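Local coordinates for protein BES (Bacillus cereus ATCC 14579, PDB 2QM0) that is probably a hydrolase of the esterase D family, with an alpha/beta-hydrolase fold, whose substrate is not known, at residues Tyr32-Lys38 and Ile83-Tyr89; Leu170-Leu174 and Asn200-Leu205. Residues are numbered along the deposited sequence.

Contact 1 (Tyr32-Lys38 and Ile83-Tyr89); sequences YQIHISK and IIVGVGY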
loop_
_atom_site.group_PDB
_atom_site.type_symbol
_atom_site.label_atom_id
_atom_site.label_comp_id
_atom_site.label_asym_id
_atom_site.label_seq_id
_atom_site.Cartn_x
_atom_site.Cartn_y
_atom_site.Cartn_z
ATOM N N TYR B 32 16.448 12.194 12.064
ATOM C CA TYR B 32 15.694 11.175 11.337
ATOM C C TYR B 32 14.633 10.543 12.227
ATOM O O TYR B 32 14.823 10.435 13.440
ATOM C CB TYR B 32 16.652 10.098 10.830
ATOM C CG TYR B 32 17.479 10.577 9.674
ATOM C CD1 TYR B 32 17.011 10.462 8.359
ATOM C CD2 TYR B 32 18.708 11.199 9.881
ATOM C CE1 TYR B 32 17.760 10.919 7.286
ATOM C CE2 TYR B 32 19.466 11.665 8.810
ATOM C CZ TYR B 32 18.984 11.510 7.510
ATOM O OH TYR B 32 19.723 11.966 6.446
ATOM N N GLN B 33 13.517 10.143 11.617
ATOM C CA GLN B 33 12.477 9.362 12.279
ATOM C C GLN B 33 12.491 7.961 11.687
ATOM O O GLN B 33 12.177 7.776 10.508
ATOM C CB GLN B 33 11.117 10.027 12.063
ATOM C CG GLN B 33 9.985 9.488 12.957
ATOM C CD GLN B 33 8.686 10.197 12.702
ATOM O OE1 GLN B 33 8.013 9.931 11.707
ATOM N NE2 GLN B 33 8.310 11.102 13.605
ATOM N N ILE B 34 12.852 6.965 12.480
ATOM C CA ILE B 34 12.950 5.598 11.967
ATOM C C ILE B 34 11.707 4.834 12.418
ATOM O O ILE B 34 11.357 4.869 13.612
ATOM C CB ILE B 34 14.237 4.863 12.477
ATOM C CG1 ILE B 34 15.518 5.698 12.262
ATOM C CG2 ILE B 34 14.312 3.422 11.915
ATOM C CD1 ILE B 34 15.657 6.375 10.928
ATOM N N HIS B 35 11.033 4.145 11.488
ATOM C CA HIS B 35 9.895 3.307 11.863
ATOM C C HIS B 35 10.308 1.858 11.678
ATOM O O HIS B 35 10.924 1.514 10.668
ATOM C CB HIS B 35 8.666 3.642 11.026
ATOM C CG HIS B 35 8.051 4.972 11.350
ATOM N ND1 HIS B 35 7.022 5.513 10.610
ATOM C CD2 HIS B 35 8.282 5.842 12.365
ATOM C CE1 HIS B 35 6.676 6.682 11.124
ATOM N NE2 HIS B 35 7.417 6.899 12.200
ATOM N N ILE B 36 10.016 1.019 12.672
ATOM C CA ILE B 36 10.366 -0.407 12.582
ATOM C C ILE B 36 9.195 -1.359 12.811
ATOM O O ILE B 36 8.462 -1.225 13.788
ATOM C CB ILE B 36 11.546 -0.801 13.532
ATOM C CG1 ILE B 36 12.808 -0.014 13.224
ATOM C CG2 ILE B 36 11.884 -2.311 13.447
ATOM C CD1 ILE B 36 13.149 0.974 14.314
ATOM N N SER B 37 9.059 -2.331 11.917
ATOM C CA SER B 37 8.025 -3.351 11.982
ATOM C C SER B 37 8.763 -4.666 12.140
ATOM O O SER B 37 9.740 -4.946 11.419
ATOM C CB SER B 37 7.255 -3.367 10.662
ATOM O OG SER B 37 6.284 -4.389 10.656
ATOM N N LYS B 38 8.329 -5.465 13.103
ATOM C CA LYS B 38 8.887 -6.783 13.281
ATOM C C LYS B 38 7.806 -7.831 13.022
ATOM O O LYS B 38 6.681 -7.685 13.513
ATOM C CB LYS B 38 9.402 -6.908 14.701
ATOM C CG LYS B 38 10.087 -8.242 15.001
ATOM C CD LYS B 38 10.312 -8.380 16.497
ATOM C CE LYS B 38 10.495 -9.839 16.892
ATOM N NZ LYS B 38 9.272 -10.634 16.607
ATOM N N ILE B 83 11.705 -7.829 8.518
ATOM C CA ILE B 83 11.683 -6.584 9.293
ATOM C C ILE B 83 11.611 -5.400 8.305
ATOM O O ILE B 83 12.320 -5.363 7.285
ATOM C CB ILE B 83 12.925 -6.470 10.229
ATOM C CG1 ILE B 83 12.714 -7.380 11.456
ATOM C CG2 ILE B 83 13.221 -5.036 10.634
ATOM C CD1 ILE B 83 13.865 -7.374 12.413
ATOM N N ILE B 84 10.713 -4.468 8.573
ATOM C CA ILE B 84 10.676 -3.244 7.745
ATOM C C ILE B 84 11.285 -2.079 8.526
ATOM O O ILE B 84 10.871 -1.831 9.643
ATOM C CB ILE B 84 9.216 -2.890 7.314
ATOM C CG1 ILE B 84 8.457 -4.122 6.716
ATOM C CG2 ILE B 84 9.238 -1.661 6.372
ATOM C CD1 ILE B 84 9.043 -4.659 5.410
ATOM N N VAL B 85 12.226 -1.357 7.920
ATOM C CA VAL B 85 12.805 -0.156 8.493
ATOM C C VAL B 85 12.464 1.041 7.575
ATOM O O VAL B 85 12.997 1.157 6.456
ATOM C CB VAL B 85 14.327 -0.307 8.618
ATOM C CG1 VAL B 85 14.940 0.887 9.346
ATOM C CG2 VAL B 85 14.708 -1.632 9.322
ATOM N N GLY B 86 11.530 1.877 8.028
ATOM C CA GLY B 86 11.183 3.097 7.302
ATOM C C GLY B 86 12.175 4.163 7.704
ATOM O O GLY B 86 12.311 4.473 8.907
ATOM N N VAL B 87 12.882 4.713 6.715
ATOM C CA VAL B 87 13.911 5.691 7.007
ATOM C C VAL B 87 13.233 7.000 6.686
ATOM O O VAL B 87 13.128 7.377 5.526
ATOM C CB VAL B 87 15.208 5.502 6.128
ATOM C CG1 VAL B 87 16.237 6.579 6.458
ATOM C CG2 VAL B 87 15.780 4.076 6.220
ATOM N N GLY B 88 12.719 7.658 7.715
ATOM C CA GLY B 88 11.911 8.858 7.541
ATOM C C GLY B 88 12.396 10.079 8.279
ATOM O O GLY B 88 13.547 10.129 8.742
ATOM N N TYR B 89 11.502 11.060 8.380
ATOM C CA TYR B 89 11.835 12.398 8.883
ATOM C C TYR B 89 10.803 12.824 9.932
ATOM O O TYR B 89 9.658 12.297 9.948
ATOM C CB TYR B 89 11.949 13.409 7.714
ATOM C CG TYR B 89 12.923 12.934 6.643
ATOM C CD1 TYR B 89 14.286 13.236 6.722
ATOM C CD2 TYR B 89 12.486 12.127 5.576
ATOM C CE1 TYR B 89 15.185 12.786 5.778
ATOM C CE2 TYR B 89 13.392 11.661 4.614
ATOM C CZ TYR B 89 14.741 12.003 4.724
ATOM O OH TYR B 89 15.662 11.554 3.810
#

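Contact 2 (Leu170-Leu174 and Asn200-Leu205); sequences LFTNL and NLIIEL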
loop_
_atom_site.group_PDB
_atom_site.type_symbol
_atom_site.label_atom_id
_atom_site.label_comp_id
_atom_site.label_asym_id
_atom_site.label_seq_id
_atom_site.Cartn_x
_atom_site.Cartn_y
_atom_site.Cartn_z
ATOM N N LEU B 170 23.614 0.993 -5.912
ATOM C CA LEU B 170 23.810 -0.171 -6.738
ATOM C C LEU B 170 25.124 0.018 -7.532
ATOM O O LEU B 170 25.916 -0.913 -7.646
ATOM C CB LEU B 170 22.631 -0.360 -7.720
ATOM C CG LEU B 170 22.831 -1.455 -8.776
ATOM C CD1 LEU B 170 22.940 -2.816 -8.047
ATOM C CD2 LEU B 170 21.721 -1.487 -9.841
ATOM N N PHE B 171 25.323 1.221 -8.075
ATOM C CA PHE B 171 26.438 1.479 -9.007
ATOM C C PHE B 171 27.808 1.635 -8.316
ATOM O O PHE B 171 28.854 1.411 -8.949
ATOM C CB PHE B 171 26.147 2.721 -9.882
ATOM C CG PHE B 171 25.081 2.497 -10.973
ATOM C CD1 PHE B 171 24.675 1.213 -11.350
ATOM C CD2 PHE B 171 24.530 3.594 -11.656
ATOM C CE1 PHE B 171 23.725 1.027 -12.366
ATOM C CE2 PHE B 171 23.589 3.413 -12.692
ATOM C CZ PHE B 171 23.178 2.120 -13.028
ATOM N N THR B 172 27.782 2.025 -7.035
ATOM C CA THR B 172 28.974 2.478 -6.318
ATOM C C THR B 172 29.242 1.760 -4.999
ATOM O O THR B 172 30.366 1.833 -4.491
ATOM C CB THR B 172 28.947 4.000 -6.023
ATOM O OG1 THR B 172 27.819 4.296 -5.191
ATOM C CG2 THR B 172 28.864 4.819 -7.321
ATOM N N ASN B 173 28.240 1.066 -4.456
ATOM C CA ASN B 173 28.340 0.415 -3.146
ATOM C C ASN B 173 27.491 -0.840 -3.112
ATOM O O ASN B 173 26.759 -1.085 -2.139
ATOM C CB ASN B 173 27.887 1.348 -1.999
ATOM C CG ASN B 173 28.934 2.398 -1.629
ATOM O OD1 ASN B 173 28.787 3.580 -1.963
ATOM N ND2 ASN B 173 29.985 1.976 -0.939
ATOM N N LEU B 174 27.603 -1.634 -4.172
ATOM C CA LEU B 174 26.723 -2.767 -4.396
ATOM C C LEU B 174 26.575 -3.690 -3.186
ATOM O O LEU B 174 25.448 -4.098 -2.860
ATOM C CB LEU B 174 27.164 -3.537 -5.643
ATOM C CG LEU B 174 26.398 -4.788 -6.084
ATOM C CD1 LEU B 174 26.361 -4.919 -7.611
ATOM C CD2 LEU B 174 27.003 -6.031 -5.400
ATOM N N ASN B 200 30.496 1.076 -13.988
ATOM C CA ASN B 200 31.105 0.605 -12.732
ATOM C C ASN B 200 30.434 -0.667 -12.165
ATOM O O ASN B 200 31.036 -1.403 -11.393
ATOM C CB ASN B 200 31.205 1.748 -11.698
ATOM C CG ASN B 200 32.141 1.417 -10.524
ATOM O OD1 ASN B 200 33.345 1.176 -10.730
ATOM N ND2 ASN B 200 31.603 1.434 -9.289
ATOM N N LEU B 201 29.203 -0.943 -12.588
ATOM C CA LEU B 201 28.458 -2.111 -12.099
ATOM C C LEU B 201 29.143 -3.463 -12.345
ATOM O O LEU B 201 29.084 -4.348 -11.481
ATOM C CB LEU B 201 27.036 -2.129 -12.681
ATOM C CG LEU B 201 26.103 -3.285 -12.281
ATOM C CD1 LEU B 201 25.754 -3.238 -10.771
ATOM C CD2 LEU B 201 24.855 -3.280 -13.208
ATOM N N ILE B 202 29.789 -3.619 -13.511
ATOM C CA ILE B 202 30.580 -4.843 -13.798
ATOM C C ILE B 202 31.707 -5.049 -12.776
ATOM O O ILE B 202 31.859 -6.141 -12.228
ATOM C CB ILE B 202 31.090 -4.912 -15.273
ATOM C CG1 ILE B 202 29.929 -5.260 -16.218
ATOM C CG2 ILE B 202 32.109 -6.027 -15.454
ATOM C CD1 ILE B 202 28.823 -4.236 -16.303
ATOM N N ILE B 203 32.454 -3.984 -12.494
ATOM C CA ILE B 203 33.514 -4.034 -11.473
ATOM C C ILE B 203 32.909 -4.559 -10.159
ATOM O O ILE B 203 33.409 -5.503 -9.538
ATOM C CB ILE B 203 34.184 -2.629 -11.258
ATOM C CG1 ILE B 203 34.793 -2.110 -12.581
ATOM C CG2 ILE B 203 35.236 -2.696 -10.145
ATOM C CD1 ILE B 203 35.506 -0.749 -12.481
ATOM N N GLU B 204 31.793 -3.966 -9.764
ATOM C CA GLU B 204 31.133 -4.358 -8.520
ATOM C C GLU B 204 30.625 -5.780 -8.533
ATOM O O GLU B 204 30.803 -6.503 -7.546
ATOM C CB GLU B 204 30.017 -3.403 -8.237
ATOM C CG GLU B 204 30.546 -2.037 -7.960
ATOM C CD GLU B 204 29.482 -1.216 -7.380
ATOM O OE1 GLU B 204 28.464 -1.075 -8.080
ATOM O OE2 GLU B 204 29.652 -0.763 -6.222
ATOM N N LEU B 205 30.034 -6.196 -9.654
ATOM C CA LEU B 205 29.503 -7.558 -9.775
ATOM C C LEU B 205 30.618 -8.591 -9.643
ATOM O O LEU B 205 30.452 -9.657 -9.035
ATOM C CB LEU B 205 28.720 -7.720 -11.084
ATOM C CG LEU B 205 27.298 -7.088 -11.037
ATOM C CD1 LEU B 205 26.685 -7.049 -12.415
ATOM C CD2 LEU B 205 26.403 -7.829 -10.045
HETATM O O HOH W 1 32.645 1.915 -6.222
#

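Contact 1 (Tyr32-Lys38 and Ile83-Tyr89)
Strands 32-37 and 83-88 run antiparallel, their axes 4.6 Å apart at closest and 165° between directions. Three hydrogen-bonded pairs, Q33-G88, H35-G86 and S37-I84, each close two bonds, the shortest being G86 N to H35 O at 2.7 Å. On the face carrying Q33, H35 and S37, the glycines G86 and G88, without side chains, leave a shallow dip beside H35 and Q33. Helix 56-70 packs this face: N57 touches Q33, and the H35 ring meets F60 edge-to-face; the H35 side chain also packs on I13 of the second subunit. Farther along, S37 CB meets I84 CB at 3.9 Å. The other face is a run of aliphatic bumps, set in staggered fashion: I34 CG2 touches V85 CG1 at 3.7 Å and I36 CG2 lies 4.1 Å from I83 CG2. At one end Y32 and Y89 close the row, Y32 CE1 3.5 Å from Y89 CE1 with ring planes at 40°; both hydroxyls hydrogen-bond D103. Strand 31-37, running against both its neighbours in an otherwise parallel sheet, is the antiparallel second strand characteristic of the alpha/beta-hydrolase fold.

Contact 2 (Leu170-Leu174 and Asn200-Leu205)
Two side chains of helix 200-207 reach across to the backbone where helix 162-172 ends. N200 ND2 donates to F171 O at 2.8 Å, with a nearly straight 161° geometry, and so takes up a carbonyl of the last helical turn. E204 comes in alongside: its OE2 accepts from L174 N at 3.0 Å, just after N173 has left helical geometry. The place of OE2 is less sure in the model, so this bond is to be read with some reserve. A water adds a further link, donating to T172 O at 2.9 Å and accepting from N200 ND2 at 3.3 Å. T172 OG1 itself turns back to H168 O, within its own helix.

Next to these polar groups the contact becomes leucine packing. L174 points its CB toward the other helix, and its CD1 fits between two residues one turn apart, 3.6 Å from L201 CD1 and 3.8 Å from L205 CD2. L201 CD1 also meets L170 CD1 at 3.9 Å, while F171 CD1 lies 4.3 Å from L201 CB. Strand 212-219 adjoins the leucines, V214 touching L170 and T212 touching L174; F171 extends to K197 and E198 in the loop before helix 200-207, and L205 reaches H242. The contact thus joins the C-terminal end of helix 162-172 to helix 200-207 beside the sheet, with L174 O hydrogen-bonded to Y180 OH on strand 179-183.

Overall arrangement
Contacts 1 and 2 lie on opposite sides of the chain's centre, their own centres 26 Å and nearest atoms about 15 Å apart. They share no secondary-structure element. Contact 1 is buried within the central sheet, near its antiparallel end; contact 2 is partly buried and joins the end of one helix to another beside the parallel strands 179-183 and 212-219. Their chemistry follows: regular backbone-to-backbone bonding with an aliphatic face, a more polar one and a tyrosine pair at one end in the first, side-chain-to-backbone bonds plus a bridging water over a leucine cluster in the second. Contact 1 alone meets the second subunit. Strands 48-54 and 154-158 lie between strand 83-88 and the two strands contact 2 touches.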